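Local structure of putative phosphoribosyltransferase (Neisseria gonorrhoeae, 5VOG) at residues A[11-16]-A[160-165]; A[133-138]-A[153-158]. The protein binds the alarmone ppGpp and probably belongs to the type I phosphoribosyltransferases, metal-binding enzymes; its own substrate is not established. One frame throughout, in Å; residues are numbered along the deposited sequence. Where two conformers were deposited one is given.

Contact 1: residues A[11-16]-A[160-165]; sequences QKIWYT and WWINYP. With G4P (guanosine-5',3'-tetraphosphate), chain D.
Trp14 and Asn163 lie flat against each other: the indole and the carboxamide planes are 16° apart, with Asn163 ND2 3.4 Å above the ring and over its centre, and Asn163 CB over the five-membered ring. Gln11 covers one face of Trp160 similarly. Its CB stands over the five-membered ring, and its extended chain carries the amide over the benzo ring, where Gln11 NE2 comes within 3.2 Å of Trp160 CZ2. Ile13 CB meets the edge of the same indole. Trp161 CG stands anti to the backbone N (chi1 -170°). The indole lays one face on the guanine of ppGpp, whose N1 sits 3.3 Å above the ring centre; Asn163 OD1 lies at the indole edge, in plane, and His8 also stacks on the ring. Tyr15 receives Ile162 CG2 at its edge, 3.6 Å from CD2, and has Ile13 CG1 over one face. Tyr164 has Ile162 CG2 over one face, toward the rim, and guanine N2 at its edge.

Strands 12-14 and 161-163 run parallel. Ile13 bonds to Trp161 O through its N and to Asn163 N through its O (2.8 Å). The same Ile13 O takes a second bond from Asn163 ND2, which approaches from above the carbonyl plane, 57° out of it. This bond holds the amide against Trp14, while a water joins Asn163 OD1 to Lys12 NZ.

The backbone N-H and C=O of Ile162 are turned to the guanine: N donates to O6 at 2.8 Å, and O accepts from N1 at 2.7 Å and from N2. The pattern reads acceptor, donor, donor along the base edge, which together with the Trp161 stack amounts to recognition of guanine by the backbone of strand 161-163.

Contact 2: residues A[133-138]-A[153-158]; sequences VLHEKI and SGITVE. With G4P (guanosine-5',3'-tetraphosphate), chain D.
Glu136 and Ser153 form the side-chain hydrogen bond of this contact. Ser153 OG donates to Glu136 OE1 at 2.8 Å, and OE1 accepts on its anti lone pair, away from the other carboxylate oxygen. Glu136 reaches it with CG anti to its backbone N (chi1 174°) and an extended chain. The methyl CG2 of Thr156 lies beside the same oxygen.

Backbone bonds join the two segments in parallel register. Gly154 N bonds to Val133 O and Ile155 N to Leu134 O where both chains turn a corner; beyond it Glu136 gives its N to Ile155 O and takes Val157 N on its O at 2.8 Å, and Ile138 N ends the series on Val157 O.

Apolar contacts gather round His135. Ile155 CG1 meets the imidazole edge in its plane, 3.5 Å from CD2, while Val157 CG2 packs near CB. Leu134 CG covers one ring face.

Polar partners outside the two segments are Tyr164, for His135 ND1, and ppGpp. The extended chain of Lys137 brings NZ into hydrogen bonds with guanine O6 at 2.8 Å and N7 at 3.2 Å; its salt bridge is with Asp109.

Strand 135-137 lies between strands 151-157 and 107-108 in the main sheet, Leu134 packs on helix 17-33, and Lys30 of that helix bonds to the carbonyls of Ser153 and Gly154.

In the fold
Contacts 1 and 2, with centres 12 Å apart, grip one guanine from different sides: 160-165 supplies the Watson-Crick edge partners and a stacking indole, while 133-138 brings a lysine to the Hoogsteen edge, so O6 has partners from both. They touch directly, with a probable hydrogen bond between Tyr164 OH and His135 ND1 (2.9 Å) and packing of Tyr15 CD2 on His135 CE1 (3.5 Å). Strand 151-157 is followed, after three residues, by strand 161-163, joining the main sheet to the small two-stranded one. Glu106, Asp109, Ser110 and Thr113 add further ligand bonds, and Arg56 of the second subunit also reaches the ppGpp. A magnesium ion lies about 11 Å from the Trp161 side chain.

Contact 1: residues A[11-16]-A[160-165]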
ATOM      1  N   GLN A  11     -19.313 -16.507  12.049  1.00 47.58           N
ATOM      2  CA  GLN A  11     -19.036 -15.434  12.989  1.00 44.15           C
ATOM      3  C   GLN A  11     -18.182 -14.369  12.321  1.00 39.99           C
ATOM      4  O   GLN A  11     -17.500 -14.615  11.321  1.00 40.03           O
ATOM      5  CB  GLN A  11     -18.325 -15.952  14.236  1.00 46.28           C
ATOM      6  CG  GLN A  11     -19.247 -16.675  15.202  1.00 50.20           C
ATOM      7  CD  GLN A  11     -18.559 -17.055  16.500  1.00 54.37           C
ATOM      8  OE1 GLN A  11     -18.617 -18.206  16.932  1.00 56.75           O
ATOM      9  NE2 GLN A  11     -17.912 -16.084  17.134  1.00 55.08           N
ATOM     10  N   LYS A  12     -18.226 -13.171  12.889  1.00 36.80           N
ATOM     11  CA  LYS A  12     -17.547 -12.023  12.316  1.00 34.88           C
ATOM     12  C   LYS A  12     -16.693 -11.359  13.382  1.00 33.95           C
ATOM     13  O   LYS A  12     -17.004 -11.417  14.574  1.00 34.71           O
ATOM     14  CB  LYS A  12     -18.558 -11.024  11.730  1.00 37.09           C
ATOM     15  CG  LYS A  12     -19.448 -11.647  10.667  1.00 39.29           C
ATOM     16  CD  LYS A  12     -20.611 -10.755  10.278  1.00 41.54           C
ATOM     17  CE  LYS A  12     -20.152  -9.546   9.495  1.00 43.50           C
ATOM     18  NZ  LYS A  12     -21.317  -8.764   8.992  1.00 44.52           N
ATOM     19  N   ILE A  13     -15.609 -10.727  12.942  1.00 32.15           N
ATOM     20  CA  ILE A  13     -14.712 -10.020  13.842  1.00 30.45           C
ATOM     21  C   ILE A  13     -14.266  -8.736  13.155  1.00 29.72           C
ATOM     22  O   ILE A  13     -14.137  -8.677  11.928  1.00 30.21           O
ATOM     23  CB  ILE A  13     -13.514 -10.915  14.272  1.00 31.03           C
ATOM     24  CG1 ILE A  13     -12.685 -10.236  15.366  1.00 32.36           C
ATOM     25  CG2 ILE A  13     -12.644 -11.286  13.077  1.00 31.25           C
ATOM     26  CD1 ILE A  13     -11.912 -11.206  16.247  1.00 32.37           C
ATOM     27  N   TRP A  14     -14.087  -7.689  13.957  1.00 29.46           N
ATOM     28  CA  TRP A  14     -13.589  -6.394  13.509  1.00 27.99           C
ATOM     29  C   TRP A  14     -12.277  -6.093  14.217  1.00 28.20           C
ATOM     30  O   TRP A  14     -12.159  -6.294  15.431  1.00 30.51           O
ATOM     31  CB  TRP A  14     -14.593  -5.271  13.814  1.00 28.60           C
ATOM     32  CG  TRP A  14     -15.868  -5.301  13.010  1.00 30.02           C
ATOM     33  CD1 TRP A  14     -16.220  -4.438  12.015  1.00 31.58           C
ATOM     34  CD2 TRP A  14     -16.962  -6.222  13.145  1.00 31.29           C
ATOM     35  NE1 TRP A  14     -17.455  -4.765  11.515  1.00 31.51           N
ATOM     36  CE2 TRP A  14     -17.936  -5.854  12.194  1.00 32.72           C
ATOM     37  CE3 TRP A  14     -17.215  -7.318  13.979  1.00 33.55           C
ATOM     38  CZ2 TRP A  14     -19.137  -6.546  12.044  1.00 34.49           C
ATOM     39  CZ3 TRP A  14     -18.406  -8.005  13.828  1.00 34.54           C
ATOM     40  CH2 TRP A  14     -19.356  -7.614  12.870  1.00 34.46           C
ATOM     41  N   TYR A  15     -11.297  -5.591  13.466  1.00 27.41           N
ATOM     42  CA  TYR A  15      -9.996  -5.228  14.007  1.00 27.66           C
ATOM     43  C   TYR A  15      -9.735  -3.753  13.755  1.00 27.78           C
ATOM     44  O   TYR A  15      -9.980  -3.255  12.653  1.00 28.37           O
ATOM     45  CB  TYR A  15      -8.857  -6.045  13.370  1.00 28.06           C
ATOM     46  CG  TYR A  15      -8.868  -7.524  13.670  1.00 27.69           C
ATOM     47  CD1 TYR A  15      -8.744  -7.998  14.973  1.00 29.53           C
ATOM     48  CD2 TYR A  15      -8.962  -8.453  12.641  1.00 27.88           C
ATOM     49  CE1 TYR A  15      -8.736  -9.357  15.237  1.00 30.19           C
ATOM     50  CE2 TYR A  15      -8.946  -9.813  12.897  1.00 28.31           C
ATOM     51  CZ  TYR A  15      -8.839 -10.259  14.191  1.00 29.58           C
ATOM     52  OH  TYR A  15      -8.821 -11.618  14.432  1.00 31.50           O
ATOM     53  N   THR A  16      -9.222  -3.060  14.769  1.00 27.93           N
ATOM     54  CA  THR A  16      -8.823  -1.674  14.581  1.00 27.18           C
ATOM     55  C   THR A  16      -7.501  -1.607  13.819  1.00 26.29           C
ATOM     56  O   THR A  16      -6.766  -2.590  13.709  1.00 26.64           O
ATOM     57  CB  THR A  16      -8.679  -0.950  15.926  1.00 27.77           C
ATOM     58  OG1 THR A  16      -7.555  -1.483  16.640  1.00 29.48           O
ATOM     59  CG2 THR A  16      -9.944  -1.100  16.776  1.00 28.55           C
ATOM     60  N   TRP A 160     -13.697 -17.174  10.324  1.00 32.51           N
ATOM     61  CA  TRP A 160     -14.633 -16.081  10.525  1.00 34.22           C
ATOM     62  C   TRP A 160     -14.415 -15.038   9.443  1.00 33.45           C
ATOM     63  O   TRP A 160     -13.332 -14.942   8.861  1.00 35.07           O
ATOM     64  CB  TRP A 160     -14.441 -15.415  11.891  1.00 36.30           C
ATOM     65  CG  TRP A 160     -14.724 -16.285  13.080  1.00 38.83           C
ATOM     66  CD1 TRP A 160     -15.196 -17.564  13.081  1.00 39.84           C
ATOM     67  CD2 TRP A 160     -14.548 -15.917  14.449  1.00 41.95           C
ATOM     68  NE1 TRP A 160     -15.325 -18.016  14.377  1.00 41.21           N
ATOM     69  CE2 TRP A 160     -14.933 -17.022  15.234  1.00 42.10           C
ATOM     70  CE3 TRP A 160     -14.105 -14.755  15.089  1.00 44.29           C
ATOM     71  CZ2 TRP A 160     -14.886 -16.999  16.624  1.00 44.63           C
ATOM     72  CZ3 TRP A 160     -14.058 -14.736  16.473  1.00 46.14           C
ATOM     73  CH2 TRP A 160     -14.445 -15.849  17.222  1.00 45.86           C
ATOM     74  N   TRP A 161     -15.436 -14.225   9.195  1.00 31.28           N
ATOM     75  CA  TRP A 161     -15.258 -13.110   8.277  1.00 30.58           C
ATOM     76  C   TRP A 161     -14.582 -11.959   9.009  1.00 29.75           C
ATOM     77  O   TRP A 161     -15.092 -11.470  10.024  1.00 29.82           O
ATOM     78  CB  TRP A 161     -16.582 -12.652   7.681  1.00 31.49           C
ATOM     79  CG  TRP A 161     -16.326 -11.678   6.577  1.00 33.14           C
ATOM     80  CD1 TRP A 161     -16.481 -10.320   6.616  1.00 34.86           C
ATOM     81  CD2 TRP A 161     -15.814 -11.989   5.280  1.00 35.08           C
ATOM     82  NE1 TRP A 161     -16.112  -9.771   5.410  1.00 35.44           N
ATOM     83  CE2 TRP A 161     -15.699 -10.774   4.573  1.00 35.75           C
ATOM     84  CE3 TRP A 161     -15.447 -13.180   4.642  1.00 36.62           C
ATOM     85  CZ2 TRP A 161     -15.238 -10.716   3.255  1.00 36.44           C
ATOM     86  CZ3 TRP A 161     -14.988 -13.121   3.334  1.00 37.78           C
ATOM     87  CH2 TRP A 161     -14.887 -11.898   2.657  1.00 37.26           C
ATOM     88  N   ILE A 162     -13.441 -11.530   8.492  1.00 27.70           N
ATOM     89  CA  ILE A 162     -12.664 -10.454   9.094  1.00 26.87           C
ATOM     90  C   ILE A 162     -13.062  -9.139   8.447  1.00 26.80           C
ATOM     91  O   ILE A 162     -13.023  -9.004   7.216  1.00 27.75           O
ATOM     92  CB  ILE A 162     -11.158 -10.709   8.937  1.00 27.30           C
ATOM     93  CG1 ILE A 162     -10.765 -12.023   9.617  1.00 28.26           C
ATOM     94  CG2 ILE A 162     -10.360  -9.533   9.482  1.00 27.28           C
ATOM     95  CD1 ILE A 162      -9.362 -12.508   9.229  1.00 27.49           C
ATOM     96  N   ASN A 163     -13.443  -8.167   9.272  1.00 26.80           N
ATOM     97  CA  ASN A 163     -13.763  -6.823   8.799  1.00 26.45           C
ATOM     98  C   ASN A 163     -12.570  -5.918   9.073  1.00 26.21           C
ATOM     99  O   ASN A 163     -12.225  -5.673  10.234  1.00 27.92           O
ATOM    100  CB  ASN A 163     -15.026  -6.311   9.479  1.00 28.04           C
ATOM    101  CG  ASN A 163     -16.228  -7.145   9.132  1.00 31.16           C
ATOM    102  OD1 ASN A 163     -16.819  -6.972   8.074  1.00 32.43           O
ATOM    103  ND2 ASN A 163     -16.572  -8.092  10.005  1.00 33.96           N
ATOM    104  N   TYR A 164     -11.923  -5.438   7.991  1.00 25.11           N
ATOM    105  CA  TYR A 164     -10.729  -4.611   8.072  1.00 24.07           C
ATOM    106  C   TYR A 164     -11.093  -3.142   8.222  1.00 25.49           C
ATOM    107  O   TYR A 164     -12.079  -2.679   7.644  1.00 24.88           O
ATOM    108  CB  TYR A 164      -9.858  -4.804   6.826  1.00 23.30           C
ATOM    109  CG  TYR A 164      -9.224  -6.172   6.833  1.00 22.64           C
ATOM    110  CD1 TYR A 164      -8.161  -6.444   7.676  1.00 23.35           C
ATOM    111  CD2 TYR A 164      -9.729  -7.206   6.049  1.00 23.55           C
ATOM    112  CE1 TYR A 164      -7.588  -7.704   7.723  1.00 23.86           C
ATOM    113  CE2 TYR A 164      -9.166  -8.473   6.086  1.00 23.66           C
ATOM    114  CZ  TYR A 164      -8.099  -8.715   6.936  1.00 23.61           C
ATOM    115  OH  TYR A 164      -7.532  -9.976   6.999  1.00 24.37           O
ATOM    116  N   PRO A 165     -10.293  -2.394   8.980  1.00 24.15           N
ATOM    117  CA  PRO A 165     -10.599  -0.968   9.164  1.00 24.42           C
ATOM    118  C   PRO A 165     -10.510  -0.176   7.871  1.00 23.44           C
ATOM    119  O   PRO A 165     -11.178   0.860   7.735  1.00 24.32           O
ATOM    120  CB  PRO A 165      -9.550  -0.516  10.190  1.00 24.75           C
ATOM    121  CG  PRO A 165      -8.397  -1.473  10.000  1.00 24.10           C
ATOM    122  CD  PRO A 165      -9.035  -2.795   9.641  1.00 25.25           C
TER
HETATM  123  PB  G4P D 203      -5.256 -16.102  -0.383  1.00 25.52           P
HETATM  124  O1B G4P D 203      -4.664 -16.757  -1.527  1.00 26.06           O
HETATM  125  O2B G4P D 203      -5.786 -17.051   0.716  1.00 26.31           O
HETATM  126  O3B G4P D 203      -4.262 -15.073   0.244  1.00 25.55           O
HETATM  127  O3A G4P D 203      -6.463 -15.161  -0.829  1.00 26.61           O
HETATM  128  PA  G4P D 203      -7.796 -15.485  -1.630  1.00 26.47           P
HETATM  129  O1A G4P D 203      -7.519 -15.713  -3.065  1.00 29.15           O
HETATM  130  O2A G4P D 203      -8.534 -16.609  -0.947  1.00 27.40           O
HETATM  131  O5' G4P D 203      -8.626 -14.131  -1.355  1.00 28.20           O
HETATM  132  C5' G4P D 203      -9.649 -13.652  -2.249  1.00 27.05           C
HETATM  133  C4' G4P D 203     -10.218 -12.383  -1.671  1.00 26.01           C
HETATM  134  O4' G4P D 203     -10.999 -12.680  -0.501  1.00 27.16           O
HETATM  135  C3' G4P D 203      -9.168 -11.355  -1.235  1.00 25.34           C
HETATM  136  O3' G4P D 203      -9.402 -10.125  -1.954  1.00 25.23           O
HETATM  137  C2' G4P D 203      -9.388 -11.159   0.268  1.00 25.30           C
HETATM  138  O2' G4P D 203      -9.211  -9.814   0.707  1.00 26.79           O
HETATM  139  C1' G4P D 203     -10.833 -11.627   0.423  1.00 25.70           C
HETATM  140  N9  G4P D 203     -11.098 -12.165   1.759  1.00 25.63           N
HETATM  141  C8  G4P D 203     -10.944 -13.463   2.169  1.00 27.32           C
HETATM  142  N7  G4P D 203     -11.246 -13.642   3.434  1.00 27.05           N
HETATM  143  C5  G4P D 203     -11.620 -12.383   3.879  1.00 25.70           C
HETATM  144  C6  G4P D 203     -12.070 -11.929   5.160  1.00 26.54           C
HETATM  145  O6  G4P D 203     -12.221 -12.600   6.185  1.00 26.74           O
HETATM  146  N1  G4P D 203     -12.357 -10.578   5.162  1.00 26.91           N
HETATM  147  C2  G4P D 203     -12.233  -9.743   4.083  1.00 25.97           C
HETATM  148  N2  G4P D 203     -12.577  -8.464   4.262  1.00 27.57           N
HETATM  149  N3  G4P D 203     -11.817 -10.150   2.887  1.00 26.18           N
HETATM  150  C4  G4P D 203     -11.532 -11.466   2.855  1.00 25.66           C
HETATM  151  PC  G4P D 203      -8.845  -9.869  -3.411  1.00 25.36           P
HETATM  152  O1C G4P D 203      -9.727 -10.492  -4.436  1.00 27.00           O
HETATM  153  O2C G4P D 203      -7.433 -10.390  -3.388  1.00 24.50           O
HETATM  154  O3C G4P D 203      -8.801  -8.282  -3.550  1.00 24.62           O
HETATM  155  PD  G4P D 203      -7.959  -7.126  -2.844  1.00 23.07           P
HETATM  156  O1D G4P D 203      -6.798  -7.799  -2.189  1.00 23.04           O
HETATM  157  O2D G4P D 203      -7.535  -6.176  -3.987  1.00 23.37           O
HETATM  158  O3D G4P D 203      -8.920  -6.445  -1.905  1.00 24.82           O
HETATM  159  O   HOH W   1     -19.476  -7.589   7.093  1.00 53.51           O

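Contact 2: residues A[133-138]-A[153-158]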
ATOM      1  N   VAL A 133       1.766 -13.308   5.891  1.00 22.69           N
ATOM      2  CA  VAL A 133       0.379 -12.865   5.836  0.62 23.74           C
ATOM      3  C   VAL A 133      -0.033 -12.366   7.210  1.00 23.30           C
ATOM      4  O   VAL A 133       0.416 -12.880   8.239  1.00 23.80           O
ATOM      5  CB  VAL A 133      -0.585 -13.968   5.348  0.62 25.76           C
ATOM      6  CG1 VAL A 133      -0.371 -14.242   3.888  0.62 26.23           C
ATOM      7  CG2 VAL A 133      -0.407 -15.247   6.164  0.62 26.39           C
ATOM      8  N   LEU A 134      -0.877 -11.336   7.221  1.00 22.49           N
ATOM      9  CA  LEU A 134      -1.350 -10.783   8.483  1.00 22.29           C
ATOM     10  C   LEU A 134      -2.201 -11.797   9.243  1.00 23.66           C
ATOM     11  O   LEU A 134      -1.941 -12.088  10.421  1.00 23.61           O
ATOM     12  CB  LEU A 134      -2.128  -9.494   8.204  1.00 22.70           C
ATOM     13  CG  LEU A 134      -3.001  -8.887   9.307  1.00 23.00           C
ATOM     14  CD1 LEU A 134      -2.174  -8.462  10.510  1.00 24.06           C
ATOM     15  CD2 LEU A 134      -3.763  -7.688   8.741  1.00 22.69           C
ATOM     16  N   HIS A 135      -3.209 -12.362   8.578  1.00 22.69           N
ATOM     17  CA  HIS A 135      -4.175 -13.267   9.189  1.00 22.35           C
ATOM     18  C   HIS A 135      -4.209 -14.584   8.439  1.00 23.93           C
ATOM     19  O   HIS A 135      -4.399 -14.600   7.216  1.00 24.74           O
ATOM     20  CB  HIS A 135      -5.570 -12.651   9.176  1.00 23.60           C
ATOM     21  CG  HIS A 135      -5.689 -11.433  10.022  1.00 24.43           C
ATOM     22  ND1 HIS A 135      -6.328 -10.289   9.594  1.00 24.13           N
ATOM     23  CD2 HIS A 135      -5.273 -11.187  11.287  1.00 24.54           C
ATOM     24  CE1 HIS A 135      -6.292  -9.388  10.558  1.00 25.45           C
ATOM     25  NE2 HIS A 135      -5.663  -9.910  11.598  1.00 24.78           N
ATOM     26  N   GLU A 136      -4.067 -15.686   9.177  1.00 24.00           N
ATOM     27  CA  GLU A 136      -4.163 -17.037   8.632  1.00 24.52           C
ATOM     28  C   GLU A 136      -5.448 -17.680   9.141  1.00 25.31           C
ATOM     29  O   GLU A 136      -5.556 -18.001  10.328  1.00 27.29           O
ATOM     30  CB  GLU A 136      -2.950 -17.872   9.030  1.00 25.61           C
ATOM     31  CG  GLU A 136      -3.065 -19.322   8.600  1.00 28.13           C
ATOM     32  CD  GLU A 136      -1.917 -20.180   9.093  1.00 31.06           C
ATOM     33  OE1 GLU A 136      -1.041 -19.677   9.834  1.00 33.04           O
ATOM     34  OE2 GLU A 136      -1.890 -21.373   8.733  1.00 33.76           O
ATOM     35  N   LYS A 137      -6.413 -17.887   8.247  1.00 24.34           N
ATOM     36  CA  LYS A 137      -7.648 -18.561   8.628  1.00 26.03           C
ATOM     37  C   LYS A 137      -7.456 -20.072   8.639  1.00 27.39           C
ATOM     38  O   LYS A 137      -6.899 -20.647   7.697  1.00 27.17           O
ATOM     39  CB  LYS A 137      -8.779 -18.207   7.679  1.00 28.63           C
ATOM     40  CG  LYS A 137      -9.242 -16.777   7.744  1.00 32.37           C
ATOM     41  CD  LYS A 137     -10.420 -16.667   6.804  1.00 35.37           C
ATOM     42  CE  LYS A 137     -11.056 -15.337   6.818  1.00 35.56           C
ATOM     43  NZ  LYS A 137     -12.237 -15.372   5.920  1.00 31.37           N
ATOM     44  N   ILE A 138      -7.943 -20.713   9.697  1.00 27.57           N
ATOM     45  CA  ILE A 138      -7.861 -22.163   9.848  1.00 28.30           C
ATOM     46  C   ILE A 138      -9.077 -22.771   9.156  1.00 28.84           C
ATOM     47  O   ILE A 138     -10.195 -22.726   9.671  1.00 29.16           O
ATOM     48  CB  ILE A 138      -7.778 -22.575  11.315  1.00 28.51           C
ATOM     49  CG1 ILE A 138      -6.571 -21.901  11.974  1.00 30.48           C
ATOM     50  CG2 ILE A 138      -7.714 -24.094  11.410  1.00 29.48           C
ATOM     51  CD1 ILE A 138      -5.283 -21.992  11.162  1.00 33.33           C
ATOM     52  N   SER A 153       2.629 -16.213   9.536  1.00 25.68           N
ATOM     53  CA  SER A 153       1.385 -15.484   9.695  1.00 24.74           C
ATOM     54  C   SER A 153       1.417 -14.703  10.999  1.00 26.10           C
ATOM     55  O   SER A 153       2.013 -15.136  11.986  1.00 27.10           O
ATOM     56  CB  SER A 153       0.169 -16.414   9.650  1.00 26.83           C
ATOM     57  OG  SER A 153       0.214 -17.377  10.690  1.00 29.36           O
ATOM     58  N   GLY A 154       0.791 -13.532  10.988  1.00 25.38           N
ATOM     59  CA  GLY A 154       0.754 -12.716  12.182  1.00 25.84           C
ATOM     60  C   GLY A 154       0.020 -13.394  13.319  1.00 27.65           C
ATOM     61  O   GLY A 154       0.578 -13.575  14.404  1.00 29.23           O
ATOM     62  N   ILE A 155      -1.242 -13.748  13.082  1.00 26.52           N
ATOM     63  CA  ILE A 155      -2.018 -14.581  13.990  1.00 26.49           C
ATOM     64  C   ILE A 155      -2.825 -15.562  13.155  1.00 26.30           C
ATOM     65  O   ILE A 155      -3.163 -15.292  12.000  1.00 26.22           O
ATOM     66  CB  ILE A 155      -2.965 -13.768  14.898  1.00 27.58           C
ATOM     67  CG1 ILE A 155      -3.861 -12.856  14.053  1.00 28.31           C
ATOM     68  CG2 ILE A 155      -2.182 -12.960  15.925  1.00 29.62           C
ATOM     69  CD1 ILE A 155      -4.995 -12.239  14.830  1.00 29.49           C
ATOM     70  N   THR A 156      -3.146 -16.706  13.748  1.00 30.43           N
ATOM     71  CA  THR A 156      -4.135 -17.589  13.156  1.00 31.68           C
ATOM     72  C   THR A 156      -5.508 -17.223  13.699  1.00 33.01           C
ATOM     73  O   THR A 156      -5.649 -16.832  14.860  1.00 39.28           O
ATOM     74  CB  THR A 156      -3.827 -19.051  13.454  1.00 34.27           C
ATOM     75  OG1 THR A 156      -3.947 -19.269  14.860  1.00 37.14           O
ATOM     76  CG2 THR A 156      -2.417 -19.389  12.996  1.00 33.49           C
ATOM     77  N   VAL A 157      -6.519 -17.338  12.847  1.00 32.47           N
ATOM     78  CA  VAL A 157      -7.889 -16.943  13.148  0.69 33.11           C
ATOM     79  C   VAL A 157      -8.802 -18.123  12.835  1.00 33.03           C
ATOM     80  O   VAL A 157      -8.498 -18.942  11.961  1.00 31.89           O
ATOM     81  CB  VAL A 157      -8.316 -15.688  12.326  0.69 35.18           C
ATOM     82  CG1 VAL A 157      -9.594 -15.067  12.884  0.69 36.22           C
ATOM     83  CG2 VAL A 157      -7.197 -14.646  12.261  0.69 36.21           C
ATOM     84  N   GLU A 158      -9.933 -18.187  13.529  1.00 34.61           N
ATOM     85  CA  GLU A 158     -10.995 -19.095  13.149  1.00 36.31           C
ATOM     86  C   GLU A 158     -11.465 -18.771  11.734  1.00 33.32           C
ATOM     87  O   GLU A 158     -11.113 -17.742  11.150  1.00 33.56           O
ATOM     88  CB  GLU A 158     -12.166 -18.974  14.119  1.00 41.00           C
ATOM     89  CG  GLU A 158     -11.817 -19.353  15.536  1.00 46.86           C
ATOM     90  CD  GLU A 158     -11.656 -20.838  15.681  1.00 52.44           C
ATOM     91  OE1 GLU A 158     -12.613 -21.565  15.337  1.00 54.00           O
ATOM     92  OE2 GLU A 158     -10.573 -21.278  16.122  1.00 54.12           O
TER
HETATM   93  PB  G4P D 203      -5.256 -16.102  -0.383  1.00 25.52           P
HETATM   94  O1B G4P D 203      -4.664 -16.757  -1.527  1.00 26.06           O
HETATM   95  O2B G4P D 203      -5.786 -17.051   0.716  1.00 26.31           O
HETATM   96  O3B G4P D 203      -4.262 -15.073   0.244  1.00 25.55           O
HETATM   97  O3A G4P D 203      -6.463 -15.161  -0.829  1.00 26.61           O
HETATM   98  PA  G4P D 203      -7.796 -15.485  -1.630  1.00 26.47           P
HETATM   99  O1A G4P D 203      -7.519 -15.713  -3.065  1.00 29.15           O
HETATM  100  O2A G4P D 203      -8.534 -16.609  -0.947  1.00 27.40           O
HETATM  101  O5' G4P D 203      -8.626 -14.131  -1.355  1.00 28.20           O
HETATM  102  C5' G4P D 203      -9.649 -13.652  -2.249  1.00 27.05           C
HETATM  103  C4' G4P D 203     -10.218 -12.383  -1.671  1.00 26.01           C
HETATM  104  O4' G4P D 203     -10.999 -12.680  -0.501  1.00 27.16           O
HETATM  105  C3' G4P D 203      -9.168 -11.355  -1.235  1.00 25.34           C
HETATM  106  O3' G4P D 203      -9.402 -10.125  -1.954  1.00 25.23           O
HETATM  107  C2' G4P D 203      -9.388 -11.159   0.268  1.00 25.30           C
HETATM  108  O2' G4P D 203      -9.211  -9.814   0.707  1.00 26.79           O
HETATM  109  C1' G4P D 203     -10.833 -11.627   0.423  1.00 25.70           C
HETATM  110  N9  G4P D 203     -11.098 -12.165   1.759  1.00 25.63           N
HETATM  111  C8  G4P D 203     -10.944 -13.463   2.169  1.00 27.32           C
HETATM  112  N7  G4P D 203     -11.246 -13.642   3.434  1.00 27.05           N
HETATM  113  C5  G4P D 203     -11.620 -12.383   3.879  1.00 25.70           C
HETATM  114  C6  G4P D 203     -12.070 -11.929   5.160  1.00 26.54           C
HETATM  115  O6  G4P D 203     -12.221 -12.600   6.185  1.00 26.74           O
HETATM  116  N1  G4P D 203     -12.357 -10.578   5.162  1.00 26.91           N
HETATM  117  C2  G4P D 203     -12.233  -9.743   4.083  1.00 25.97           C
HETATM  118  N2  G4P D 203     -12.577  -8.464   4.262  1.00 27.57           N
HETATM  119  N3  G4P D 203     -11.817 -10.150   2.887  1.00 26.18           N
HETATM  120  C4  G4P D 203     -11.532 -11.466   2.855  1.00 25.66           C
HETATM  121  PC  G4P D 203      -8.845  -9.869  -3.411  1.00 25.36           P
HETATM  122  O1C G4P D 203      -9.727 -10.492  -4.436  1.00 27.00           O
HETATM  123  O2C G4P D 203      -7.433 -10.390  -3.388  1.00 24.50           O
HETATM  124  O3C G4P D 203      -8.801  -8.282  -3.550  1.00 24.62           O
HETATM  125  PD  G4P D 203      -7.959  -7.126  -2.844  1.00 23.07           P
HETATM  126  O1D G4P D 203      -6.798  -7.799  -2.189  1.00 23.04           O
HETATM  127  O2D G4P D 203      -7.535  -6.176  -3.987  1.00 23.37           O
HETATM  128  O3D G4P D 203      -8.920  -6.445  -1.905  1.00 24.82           O